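Local coordinates for vacuolar protein sorting 29 (Cryptosporidium parvum, PDB 2A22) that probably serves in vacuolar protein sorting and transport as a member of the VPS29 family, built on a calcineurin-like phosphoesterase fold, at residues A[177-189]-A[194-206]. Numbering follows the deposited sequence.
Sequences TPDAPPSFMLMAL and VVLYVYDLRDGKT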
loop_
_atom_site.group_PDB
_atom_site.type_symbol
_atom_site.label_atom_id
_atom_site.label_comp_id
_atom_site.label_asym_id
_atom_site.label_seq_id
_atom_site.Cartn_x
_atom_site.Cartn_y
_atom_site.Cartn_z
ATOM N N THR A 177 -7.408 -0.504 -14.764
ATOM C CA THR A 177 -8.067 -1.714 -14.266
ATOM C C THR A 177 -9.543 -1.392 -13.979
ATOM O O THR A 177 -9.936 -1.184 -12.815
ATOM C CB THR A 177 -7.371 -2.252 -13.002
ATOM O OG1 THR A 177 -5.951 -2.231 -13.184
ATOM C CG2 THR A 177 -7.858 -3.683 -12.655
ATOM N N PRO A 178 -10.371 -1.329 -15.043
ATOM C CA PRO A 178 -11.726 -0.804 -14.880
ATOM C C PRO A 178 -12.550 -1.648 -13.883
ATOM O O PRO A 178 -12.470 -2.875 -13.895
ATOM C CB PRO A 178 -12.315 -0.882 -16.292
ATOM C CG PRO A 178 -11.470 -1.842 -17.017
ATOM C CD PRO A 178 -10.103 -1.761 -16.427
ATOM N N ASP A 179 -13.297 -0.972 -13.014
ATOM C CA ASP A 179 -14.064 -1.623 -11.949
ATOM C C ASP A 179 -13.267 -2.587 -11.015
ATOM O O ASP A 179 -13.789 -3.599 -10.529
ATOM C CB ASP A 179 -15.314 -2.282 -12.561
ATOM C CG ASP A 179 -16.137 -1.289 -13.411
ATOM O OD1 ASP A 179 -16.223 -0.105 -13.028
ATOM O OD2 ASP A 179 -16.688 -1.684 -14.456
ATOM N N ALA A 180 -12.000 -2.268 -10.772
ATOM C CA ALA A 180 -11.256 -2.895 -9.681
ATOM C C ALA A 180 -12.082 -2.703 -8.411
ATOM O O ALA A 180 -12.680 -1.640 -8.191
ATOM C CB ALA A 180 -9.906 -2.264 -9.523
ATOM N N PRO A 181 -12.163 -3.752 -7.582
ATOM C CA PRO A 181 -12.942 -3.602 -6.347
ATOM C C PRO A 181 -12.132 -2.809 -5.332
ATOM O O PRO A 181 -10.917 -2.680 -5.520
ATOM C CB PRO A 181 -13.143 -5.050 -5.891
ATOM C CG PRO A 181 -11.943 -5.763 -6.382
ATOM C CD PRO A 181 -11.594 -5.107 -7.728
ATOM N N PRO A 182 -12.790 -2.254 -4.279
ATOM C CA PRO A 182 -11.993 -1.738 -3.136
ATOM C C PRO A 182 -11.162 -2.876 -2.535
ATOM O O PRO A 182 -11.653 -4.016 -2.416
ATOM C CB PRO A 182 -13.057 -1.242 -2.132
ATOM C CG PRO A 182 -14.370 -1.031 -3.023
ATOM C CD PRO A 182 -14.253 -2.102 -4.085
ATOM N N SER A 183 -9.905 -2.602 -2.217
ATOM C CA SER A 183 -9.014 -3.634 -1.647
ATOM C C SER A 183 -7.890 -3.003 -0.839
ATOM O O SER A 183 -7.629 -1.800 -0.962
ATOM C CB SER A 183 -8.410 -4.525 -2.745
ATOM O OG SER A 183 -7.614 -3.746 -3.651
ATOM N N PHE A 184 -7.245 -3.832 -0.010
ATOM C CA PHE A 184 -6.034 -3.488 0.719
ATOM C C PHE A 184 -5.406 -4.815 1.178
ATOM O O PHE A 184 -5.991 -5.897 0.977
ATOM C CB PHE A 184 -6.328 -2.541 1.906
ATOM C CG PHE A 184 -7.149 -3.182 3.015
ATOM C CD1 PHE A 184 -6.526 -3.882 4.063
ATOM C CD2 PHE A 184 -8.537 -3.080 3.011
ATOM C CE1 PHE A 184 -7.278 -4.466 5.091
ATOM C CE2 PHE A 184 -9.303 -3.669 4.010
ATOM C CZ PHE A 184 -8.668 -4.357 5.070
ATOM N N MET A 185 -4.232 -4.722 1.800
ATOM C CA MET A 185 -3.546 -5.887 2.345
ATOM C C MET A 185 -3.117 -5.655 3.786
ATOM O O MET A 185 -2.772 -4.537 4.187
ATOM C CB MET A 185 -2.313 -6.219 1.516
ATOM C CG MET A 185 -2.640 -6.616 0.097
ATOM S SD MET A 185 -1.137 -6.723 -0.837
ATOM C CE MET A 185 -1.807 -7.316 -2.384
ATOM N N LEU A 186 -3.143 -6.722 4.565
ATOM C CA LEU A 186 -2.534 -6.689 5.883
ATOM C C LEU A 186 -1.495 -7.791 5.887
ATOM O O LEU A 186 -1.808 -8.932 5.568
ATOM C CB LEU A 186 -3.584 -6.838 6.982
ATOM C CG LEU A 186 -4.420 -5.583 7.301
ATOM C CD1 LEU A 186 -5.694 -5.936 8.068
ATOM C CD2 LEU A 186 -3.594 -4.608 8.127
ATOM N N MET A 187 -0.243 -7.427 6.176
ATOM C CA MET A 187 0.898 -8.340 6.048
ATOM C C MET A 187 1.501 -8.575 7.434
ATOM O O MET A 187 2.032 -7.629 8.062
ATOM C CB MET A 187 1.959 -7.724 5.099
ATOM C CG MET A 187 3.218 -8.601 4.866
ATOM S SD MET A 187 4.338 -7.917 3.636
ATOM C CE MET A 187 3.972 -8.972 2.284
ATOM N N ALA A 188 1.419 -9.811 7.927
ATOM C CA ALA A 188 2.016 -10.137 9.226
ATOM C C ALA A 188 3.440 -10.613 8.980
ATOM O O ALA A 188 3.668 -11.560 8.214
ATOM C CB ALA A 188 1.234 -11.219 9.953
ATOM N N LEU A 189 4.383 -9.948 9.637
ATOM C CA LEU A 189 5.759 -10.359 9.596
ATOM C C LEU A 189 6.186 -10.885 10.962
ATOM O O LEU A 189 6.027 -10.204 11.996
ATOM C CB LEU A 189 6.637 -9.185 9.150
ATOM C CG LEU A 189 6.321 -8.558 7.779
ATOM C CD1 LEU A 189 7.089 -7.248 7.631
ATOM C CD2 LEU A 189 6.659 -9.492 6.630
ATOM N N VAL A 194 6.283 -14.481 6.457
ATOM C CA VAL A 194 5.334 -13.516 5.951
ATOM C C VAL A 194 4.011 -14.247 5.761
ATOM O O VAL A 194 3.960 -15.239 5.037
ATOM C CB VAL A 194 5.781 -13.030 4.589
ATOM C CG1 VAL A 194 4.815 -11.937 4.080
ATOM C CG2 VAL A 194 7.252 -12.562 4.670
ATOM N N VAL A 195 2.966 -13.765 6.423
ATOM C CA VAL A 195 1.618 -14.193 6.139
ATOM C C VAL A 195 0.849 -12.973 5.648
ATOM O O VAL A 195 0.649 -11.988 6.392
ATOM C CB VAL A 195 0.879 -14.787 7.369
ATOM C CG1 VAL A 195 -0.537 -15.261 6.937
ATOM C CG2 VAL A 195 1.674 -15.951 7.978
ATOM N N LEU A 196 0.423 -13.046 4.395
ATOM C CA LEU A 196 -0.193 -11.918 3.735
ATOM C C LEU A 196 -1.691 -12.143 3.595
ATOM O O LEU A 196 -2.104 -13.098 2.945
ATOM C CB LEU A 196 0.375 -11.769 2.330
ATOM C CG LEU A 196 -0.143 -10.551 1.559
ATOM C CD1 LEU A 196 0.371 -9.232 2.201
ATOM C CD2 LEU A 196 0.300 -10.633 0.108
ATOM N N TYR A 197 -2.488 -11.230 4.153
ATOM C CA TYR A 197 -3.932 -11.216 3.923
ATOM C C TYR A 197 -4.358 -10.131 2.939
ATOM O O TYR A 197 -4.093 -8.950 3.137
ATOM C CB TYR A 197 -4.640 -11.035 5.248
ATOM C CG TYR A 197 -4.328 -12.155 6.211
ATOM C CD1 TYR A 197 -4.948 -13.411 6.073
ATOM C CD2 TYR A 197 -3.407 -11.976 7.254
ATOM C CE1 TYR A 197 -4.657 -14.478 6.966
ATOM C CE2 TYR A 197 -3.127 -13.023 8.158
ATOM C CZ TYR A 197 -3.756 -14.272 8.006
ATOM O OH TYR A 197 -3.477 -15.323 8.885
ATOM N N VAL A 198 -5.005 -10.556 1.861
ATOM C CA VAL A 198 -5.433 -9.671 0.814
ATOM C C VAL A 198 -6.951 -9.493 0.893
ATOM O O VAL A 198 -7.708 -10.462 0.734
ATOM C CB VAL A 198 -5.026 -10.256 -0.562
ATOM C CG1 VAL A 198 -5.576 -9.400 -1.717
ATOM C CG2 VAL A 198 -3.488 -10.380 -0.654
ATOM N N TYR A 199 -7.395 -8.262 1.135
ATOM C CA TYR A 199 -8.854 -7.984 1.274
ATOM C C TYR A 199 -9.403 -7.322 0.010
ATOM O O TYR A 199 -8.773 -6.435 -0.529
ATOM C CB TYR A 199 -9.146 -7.095 2.490
ATOM C CG TYR A 199 -8.819 -7.802 3.787
ATOM C CD1 TYR A 199 -9.794 -8.489 4.481
ATOM C CD2 TYR A 199 -7.516 -7.831 4.277
ATOM C CE1 TYR A 199 -9.488 -9.176 5.665
ATOM C CE2 TYR A 199 -7.208 -8.489 5.454
ATOM C CZ TYR A 199 -8.196 -9.182 6.124
ATOM O OH TYR A 199 -7.883 -9.855 7.262
ATOM N N ASP A 200 -10.551 -7.784 -0.470
ATOM C CA ASP A 200 -11.301 -7.065 -1.482
ATOM C C ASP A 200 -12.805 -7.099 -1.203
ATOM O O ASP A 200 -13.298 -8.018 -0.541
ATOM C CB ASP A 200 -10.958 -7.555 -2.894
ATOM C CG ASP A 200 -11.519 -8.955 -3.201
ATOM O OD1 ASP A 200 -11.560 -9.821 -2.319
ATOM O OD2 ASP A 200 -11.883 -9.200 -4.360
ATOM N N LEU A 201 -13.510 -6.073 -1.679
ATOM C CA LEU A 201 -14.938 -5.956 -1.483
ATOM C C LEU A 201 -15.645 -6.153 -2.815
ATOM O O LEU A 201 -15.489 -5.346 -3.723
ATOM C CB LEU A 201 -15.300 -4.573 -0.899
ATOM C CG LEU A 201 -16.795 -4.228 -0.666
ATOM C CD1 LEU A 201 -17.473 -5.265 0.202
ATOM C CD2 LEU A 201 -16.927 -2.881 0.014
ATOM N N ARG A 202 -16.410 -7.231 -2.925
ATOM C CA ARG A 202 -17.196 -7.539 -4.130
ATOM C C ARG A 202 -18.619 -7.944 -3.699
ATOM O O ARG A 202 -18.807 -8.700 -2.729
ATOM C CB ARG A 202 -16.536 -8.650 -4.947
ATOM C CG ARG A 202 -15.176 -8.229 -5.578
ATOM C CD ARG A 202 -14.451 -9.337 -6.379
ATOM N NE ARG A 202 -14.115 -10.515 -5.563
ATOM C CZ ARG A 202 -14.718 -11.701 -5.673
ATOM N NH1 ARG A 202 -15.684 -11.889 -6.576
ATOM N NH2 ARG A 202 -14.361 -12.705 -4.880
ATOM N N ASP A 203 -19.610 -7.375 -4.379
ATOM C CA ASP A 203 -21.022 -7.698 -4.141
ATOM C C ASP A 203 -21.390 -7.521 -2.690
ATOM O O ASP A 203 -22.059 -8.371 -2.116
ATOM C CB ASP A 203 -21.304 -9.143 -4.580
ATOM C CG ASP A 203 -20.853 -9.405 -6.011
ATOM O OD1 ASP A 203 -21.246 -8.607 -6.912
ATOM O OD2 ASP A 203 -20.111 -10.396 -6.222
ATOM N N GLY A 204 -20.930 -6.429 -2.090
ATOM C CA GLY A 204 -21.274 -6.143 -0.705
ATOM C C GLY A 204 -20.504 -6.963 0.327
ATOM O O GLY A 204 -20.648 -6.735 1.521
ATOM N N LYS A 205 -19.666 -7.896 -0.120
ATOM C CA LYS A 205 -18.995 -8.824 0.793
ATOM C C LYS A 205 -17.481 -8.659 0.762
ATOM O O LYS A 205 -16.875 -8.622 -0.316
ATOM C CB LYS A 205 -19.367 -10.271 0.447
ATOM C CG LYS A 205 -18.881 -11.316 1.458
ATOM C CD LYS A 205 -18.974 -12.763 0.886
ATOM C CE LYS A 205 -18.644 -13.857 1.956
ATOM N NZ LYS A 205 -19.137 -13.494 3.342
ATOM N N THR A 206 -16.877 -8.533 1.943
ATOM C CA THR A 206 -15.426 -8.502 2.049
ATOM C C THR A 206 -14.894 -9.940 2.006
ATOM O O THR A 206 -15.308 -10.784 2.791
ATOM C CB THR A 206 -14.954 -7.799 3.342
ATOM O OG1 THR A 206 -15.437 -6.446 3.368
ATOM C CG2 THR A 206 -13.416 -7.750 3.402
#
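Met187 runs straight out from the backbone, then turns at its CG-SD bond (chi3 -104°) and sets its methyl against the side chains of Val194 and Leu196, with Met187 CE 3.6 Å from Val194 CG1 and 3.6 Å from Leu196 CD1. Beside it Met185 stays extended and lies along Val198, with Met185 CE 3.9 Å from Val198 CG2, while Leu189 and Val194 pack alongside each other. Leu164 of strand 161-165, in the other sheet, touches both methionines, and Leu162 touches Met187. The opposite face is just as tight around Phe184, which packs on Leu29 and Ile31 and meets Phe47 edge-to-face. Its chi1 of 67° swings the ring toward Tyr199, whose CB sits over the Phe184 face in a CH-pi contact, 3.9 Å from the ring centroid. The two rings are nearly parallel (14°) but so offset that little of one covers the other. Farther along this face the packing thins: Ala188 and Val195 make a small, partly exposed pair, and Tyr197 is partly exposed too. The end at Arg202 is looser still. There a salt bridge within 194-206 joins Arg202 NE to the syn side of Asp200 OD2 at 2.9 Å, and Arg202 CG rests 3.8 Å from Pro181 CB. Seven backbone hydrogen bonds tie the strands from Leu201 N to Pro182 O through Val195 N to Ala188 O, 2.9 Å each at these ends. Strands 183-190 and 193-202 thus form an antiparallel beta hairpin, continuing from strand 26-31 toward 205-214 in one sheet of the alpha-beta-beta-alpha sandwich characteristic of calcineurin-like phosphoesterases.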